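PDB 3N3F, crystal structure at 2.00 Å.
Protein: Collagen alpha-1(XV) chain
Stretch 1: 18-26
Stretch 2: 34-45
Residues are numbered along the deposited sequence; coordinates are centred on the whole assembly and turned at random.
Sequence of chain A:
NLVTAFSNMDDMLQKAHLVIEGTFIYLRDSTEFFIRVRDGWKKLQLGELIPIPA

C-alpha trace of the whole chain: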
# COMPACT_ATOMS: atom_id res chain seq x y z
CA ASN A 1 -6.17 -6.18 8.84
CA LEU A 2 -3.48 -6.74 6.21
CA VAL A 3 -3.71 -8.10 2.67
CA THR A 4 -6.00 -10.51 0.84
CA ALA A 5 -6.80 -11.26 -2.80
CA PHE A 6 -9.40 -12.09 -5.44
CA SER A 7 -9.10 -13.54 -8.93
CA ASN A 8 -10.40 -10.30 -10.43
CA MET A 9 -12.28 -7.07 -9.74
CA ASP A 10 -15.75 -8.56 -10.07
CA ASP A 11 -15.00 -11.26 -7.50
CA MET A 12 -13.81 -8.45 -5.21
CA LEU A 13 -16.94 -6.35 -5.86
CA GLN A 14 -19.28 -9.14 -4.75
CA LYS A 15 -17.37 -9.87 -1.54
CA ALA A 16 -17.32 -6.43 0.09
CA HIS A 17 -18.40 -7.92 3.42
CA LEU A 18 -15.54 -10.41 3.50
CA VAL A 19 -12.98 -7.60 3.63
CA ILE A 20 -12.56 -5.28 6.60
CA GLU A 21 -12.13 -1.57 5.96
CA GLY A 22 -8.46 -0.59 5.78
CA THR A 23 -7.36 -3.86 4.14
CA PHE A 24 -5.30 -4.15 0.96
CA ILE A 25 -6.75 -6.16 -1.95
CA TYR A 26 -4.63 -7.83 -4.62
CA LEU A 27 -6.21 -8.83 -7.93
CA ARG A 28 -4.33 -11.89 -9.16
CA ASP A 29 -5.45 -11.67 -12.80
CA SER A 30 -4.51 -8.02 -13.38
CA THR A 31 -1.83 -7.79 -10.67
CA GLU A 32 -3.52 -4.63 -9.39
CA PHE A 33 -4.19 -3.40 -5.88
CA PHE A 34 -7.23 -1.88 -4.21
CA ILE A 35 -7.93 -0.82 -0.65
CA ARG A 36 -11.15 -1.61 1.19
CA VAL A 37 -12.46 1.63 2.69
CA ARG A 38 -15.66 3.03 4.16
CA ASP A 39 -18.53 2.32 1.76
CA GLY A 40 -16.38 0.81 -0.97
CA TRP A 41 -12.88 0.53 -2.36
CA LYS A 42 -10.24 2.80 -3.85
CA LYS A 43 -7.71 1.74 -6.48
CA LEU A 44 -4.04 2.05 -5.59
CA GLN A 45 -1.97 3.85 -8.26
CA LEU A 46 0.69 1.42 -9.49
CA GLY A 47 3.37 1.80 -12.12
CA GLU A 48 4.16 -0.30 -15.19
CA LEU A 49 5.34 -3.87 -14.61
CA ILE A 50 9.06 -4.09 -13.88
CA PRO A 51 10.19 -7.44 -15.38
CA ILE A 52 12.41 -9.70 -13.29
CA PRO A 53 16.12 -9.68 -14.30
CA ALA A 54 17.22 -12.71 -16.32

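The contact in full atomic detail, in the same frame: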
# COMPACT_ATOMS: atom_id res chain seq x y z
N LEU A 18 -16.55 -9.46 3.08
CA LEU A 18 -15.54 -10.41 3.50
C LEU A 18 -14.22 -9.68 3.75
O LEU A 18 -13.26 -10.28 4.23
CB LEU A 18 -15.32 -11.49 2.43
CG LEU A 18 -16.48 -12.45 2.16
CD1 LEU A 18 -16.05 -13.50 1.14
CD2 LEU A 18 -16.90 -13.12 3.45
N VAL A 19 -14.19 -8.39 3.44
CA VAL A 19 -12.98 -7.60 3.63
C VAL A 19 -13.23 -6.44 4.57
O VAL A 19 -14.12 -5.62 4.34
CB VAL A 19 -12.45 -7.04 2.29
CG1 VAL A 19 -11.09 -6.41 2.51
CG2 VAL A 19 -12.38 -8.15 1.25
N ILE A 20 -12.42 -6.35 5.63
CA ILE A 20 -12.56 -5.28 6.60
C ILE A 20 -11.95 -3.99 6.07
O ILE A 20 -10.93 -4.00 5.39
CB ILE A 20 -11.85 -5.62 7.94
CG1 ILE A 20 -12.44 -6.90 8.54
CG2 ILE A 20 -12.01 -4.46 8.93
CD1 ILE A 20 -13.89 -6.76 8.97
N GLU A 21 -12.61 -2.87 6.37
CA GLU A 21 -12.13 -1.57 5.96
C GLU A 21 -10.66 -1.42 6.35
O GLU A 21 -10.24 -1.90 7.40
CB GLU A 21 -12.99 -0.49 6.63
CG GLU A 21 -12.37 0.89 6.75
CD GLU A 21 -13.34 1.90 7.33
OE1 GLU A 21 -14.08 1.55 8.28
OE2 GLU A 21 -13.36 3.05 6.85
N GLY A 22 -9.87 -0.78 5.49
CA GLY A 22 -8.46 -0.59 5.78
C GLY A 22 -7.58 -1.77 5.39
O GLY A 22 -6.42 -1.84 5.81
N THR A 23 -8.11 -2.69 4.59
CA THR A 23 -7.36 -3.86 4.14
C THR A 23 -6.95 -3.68 2.69
O THR A 23 -7.65 -3.05 1.91
CB THR A 23 -8.22 -5.16 4.24
OG1 THR A 23 -8.55 -5.41 5.61
CG2 THR A 23 -7.46 -6.35 3.69
N PHE A 24 -5.79 -4.23 2.32
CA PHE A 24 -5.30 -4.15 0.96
C PHE A 24 -5.80 -5.35 0.16
O PHE A 24 -5.82 -6.47 0.66
CB PHE A 24 -3.77 -4.11 0.95
CG PHE A 24 -3.21 -2.77 1.33
CD1 PHE A 24 -3.14 -1.74 0.41
CD2 PHE A 24 -2.77 -2.53 2.63
CE1 PHE A 24 -2.64 -0.48 0.76
CE2 PHE A 24 -2.27 -1.29 3.00
CZ PHE A 24 -2.20 -0.26 2.06
N ILE A 25 -6.21 -5.10 -1.09
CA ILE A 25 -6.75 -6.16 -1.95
C ILE A 25 -5.97 -6.33 -3.24
O ILE A 25 -5.89 -5.42 -4.06
CB ILE A 25 -8.22 -5.87 -2.31
CG1 ILE A 25 -9.06 -5.71 -1.04
CG2 ILE A 25 -8.77 -7.01 -3.18
CD1 ILE A 25 -10.51 -5.36 -1.30
N TYR A 26 -5.41 -7.52 -3.43
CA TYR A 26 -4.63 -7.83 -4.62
C TYR A 26 -5.50 -8.58 -5.63
O TYR A 26 -6.21 -9.51 -5.26
CB TYR A 26 -3.43 -8.69 -4.23
CG TYR A 26 -2.53 -9.16 -5.37
CD1 TYR A 26 -1.96 -8.25 -6.25
CD2 TYR A 26 -2.18 -10.51 -5.49
CE1 TYR A 26 -1.04 -8.67 -7.22
CE2 TYR A 26 -1.27 -10.93 -6.45
CZ TYR A 26 -0.70 -10.00 -7.31
OH TYR A 26 0.25 -10.41 -8.22
N PHE A 34 -6.14 -2.74 -4.65
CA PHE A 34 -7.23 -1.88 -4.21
C PHE A 34 -7.17 -1.85 -2.69
O PHE A 34 -6.47 -2.65 -2.08
CB PHE A 34 -8.58 -2.46 -4.64
CG PHE A 34 -8.91 -2.20 -6.07
CD1 PHE A 34 -9.68 -1.10 -6.44
CD2 PHE A 34 -8.45 -3.06 -7.07
CE1 PHE A 34 -9.98 -0.85 -7.77
CE2 PHE A 34 -8.74 -2.82 -8.41
CZ PHE A 34 -9.51 -1.71 -8.76
N ILE A 35 -7.88 -0.91 -2.09
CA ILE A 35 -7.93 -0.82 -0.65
C ILE A 35 -9.40 -0.76 -0.27
O ILE A 35 -10.17 -0.02 -0.87
CB ILE A 35 -7.24 0.45 -0.12
CG1 ILE A 35 -7.83 1.68 -0.81
CG2 ILE A 35 -5.74 0.36 -0.37
CD1 ILE A 35 -7.54 2.96 -0.10
N ARG A 36 -9.78 -1.57 0.71
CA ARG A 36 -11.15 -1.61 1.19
C ARG A 36 -11.31 -0.42 2.14
O ARG A 36 -10.59 -0.30 3.12
CB ARG A 36 -11.38 -2.92 1.95
CG ARG A 36 -12.68 -3.63 1.63
CD ARG A 36 -13.85 -2.71 1.79
NE ARG A 36 -15.09 -3.43 2.08
CZ ARG A 36 -16.22 -2.81 2.37
NH1 ARG A 36 -16.26 -1.49 2.39
NH2 ARG A 36 -17.32 -3.51 2.65
N VAL A 37 -12.24 0.48 1.83
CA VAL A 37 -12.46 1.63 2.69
C VAL A 37 -13.93 1.74 3.07
O VAL A 37 -14.73 0.86 2.76
CB VAL A 37 -12.04 2.95 2.01
CG1 VAL A 37 -10.57 2.89 1.63
CG2 VAL A 37 -12.90 3.22 0.79
N ARG A 38 -14.28 2.82 3.75
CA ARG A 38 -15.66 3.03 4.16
C ARG A 38 -16.56 3.20 2.94
O ARG A 38 -16.36 4.10 2.12
CB ARG A 38 -15.74 4.27 5.05
CG ARG A 38 -17.13 4.61 5.56
CD ARG A 38 -17.08 5.88 6.39
NE ARG A 38 -16.50 6.98 5.63
CZ ARG A 38 -16.08 8.13 6.16
NH1 ARG A 38 -16.17 8.32 7.47
NH2 ARG A 38 -15.57 9.07 5.39
N ASP A 39 -17.55 2.31 2.84
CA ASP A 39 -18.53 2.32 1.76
C ASP A 39 -18.01 1.93 0.38
O ASP A 39 -18.63 2.26 -0.63
CB ASP A 39 -19.22 3.69 1.68
CG ASP A 39 -19.84 4.10 3.00
OD1 ASP A 39 -20.55 3.27 3.61
OD2 ASP A 39 -19.61 5.25 3.43
N GLY A 40 -16.89 1.22 0.32
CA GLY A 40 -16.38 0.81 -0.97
C GLY A 40 -14.91 0.47 -1.01
O GLY A 40 -14.36 -0.07 -0.05
N TRP A 41 -14.29 0.78 -2.14
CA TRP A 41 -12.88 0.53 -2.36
C TRP A 41 -12.29 1.72 -3.09
O TRP A 41 -13.02 2.56 -3.62
CB TRP A 41 -12.67 -0.71 -3.24
CG TRP A 41 -13.41 -1.95 -2.84
CD1 TRP A 41 -12.89 -3.03 -2.19
CD2 TRP A 41 -14.77 -2.27 -3.13
NE1 TRP A 41 -13.85 -4.01 -2.06
CE2 TRP A 41 -15.01 -3.57 -2.63
CE3 TRP A 41 -15.81 -1.58 -3.78
CZ2 TRP A 41 -16.26 -4.20 -2.75
CZ3 TRP A 41 -17.05 -2.21 -3.89
CH2 TRP A 41 -17.26 -3.50 -3.38
N LYS A 42 -10.97 1.77 -3.13
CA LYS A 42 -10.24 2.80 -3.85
C LYS A 42 -9.05 2.09 -4.49
O LYS A 42 -8.39 1.29 -3.84
CB LYS A 42 -9.75 3.90 -2.90
CG LYS A 42 -10.82 4.89 -2.48
CD LYS A 42 -10.23 6.01 -1.64
CE LYS A 42 -11.24 7.10 -1.37
NZ LYS A 42 -10.66 8.21 -0.57
N LYS A 43 -8.80 2.38 -5.76
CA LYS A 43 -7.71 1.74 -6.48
C LYS A 43 -6.37 2.39 -6.16
O LYS A 43 -6.25 3.61 -6.16
CB LYS A 43 -7.97 1.81 -7.99
CG LYS A 43 -6.96 1.03 -8.81
CD LYS A 43 -7.37 0.95 -10.27
CE LYS A 43 -6.48 -0.02 -11.03
NZ LYS A 43 -6.94 -0.23 -12.42
N LEU A 44 -5.38 1.56 -5.88
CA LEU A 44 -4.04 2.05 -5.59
C LEU A 44 -3.34 2.31 -6.92
O LEU A 44 -3.40 1.48 -7.82
CB LEU A 44 -3.26 1.01 -4.79
CG LEU A 44 -2.54 1.54 -3.55
CD1 LEU A 44 -3.52 1.61 -2.40
CD2 LEU A 44 -1.41 0.62 -3.17
N GLN A 45 -2.70 3.47 -7.05
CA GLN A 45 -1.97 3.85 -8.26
C GLN A 45 -0.64 3.11 -8.35
O GLN A 45 0.28 3.37 -7.57
CB GLN A 45 -1.71 5.35 -8.27
CG GLN A 45 -2.95 6.21 -8.20
CD GLN A 45 -3.66 6.33 -9.53
OE1 GLN A 45 -4.07 5.33 -10.13
NE2 GLN A 45 -3.82 7.56 -10.00

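The contact is an antiparallel pairing of two β-strands, one through Phe24 and Ile25, the other through Phe34 and Ile35, held by four backbone hydrogen bonds and packed with apolar side chains on both faces of the sheet. The N-to-C directions of the strands lie 142° apart, well short of the 180° of an ideal antiparallel pair, and their axes approach to 4.5 Å.

The hydrogen bonds fix the register. Ile25 and Phe34 form a reciprocal pair: Ile25 N donates to Phe34 O at 2.7 Å (N-H...O angle 165°), and Phe34 N donates to Ile25 O at 2.8 Å (159°). Two residues along, Arg36 N reaches Thr23 O at 2.9 Å with a nearly straight angle of 171°. Arg36 O in turn accepts from Gly22 N, at a short 2.5 Å and 160°, so the backbone bonding reaches into the type II turn from Ile20 to Thr23. Gly22 has phi/psi of 85/14, where a CB would be jammed against the preceding carbonyl oxygen; glycine suits this position. The turn is also tied by Thr23 OG1, which donates to Ile20 O at 2.8 Å. Next to the Ile25-Phe34 pair, Phe24 and Ile35 form a non-hydrogen-bonded pair with CA atoms 4.5 Å apart, and Ile35 CA makes a CA-H...O contact with Thr23 O at 3.4 Å.

Side chains alternate across the sheet. On the face bearing Phe24 and Ile35, Phe24 CE1 lies 3.4 Å from Ile35 CG2 and 3.9 Å from Leu44 CD1, the latter at the ring edge. The other face carries Ile25, Phe34 and Arg36. There Ile25 CB is 4.1 Å from Phe34 CB, while the extended Ile25 side chain (chi2 177°, t) places Ile25 CD1 3.4 Å from Trp41 CD1, at the edge of the indole.

Arg36 has the largest area covered by the opposing stretch, 105 Å² of its surface. Its aliphatic portion packs closely: Arg36 CG lies 3.3 Å from Val19 CG1 and 4.0 Å from Ile25 CD1. Arg36 NH1 turns to its own stretch, donating to Val37 O at 2.8 Å and, weakly, to Gly40 O at 3.4 Å, bracing the type II turn from Val37 to Gly40.

Glu21 OE2 comes within 3.2 Å of Arg38 CB. Glu21 OE2 is also 3.2 Å from Arg38 N, but the angle is too poor for a hydrogen bond, and this oxygen is hydrogen-bonded elsewhere in the structure.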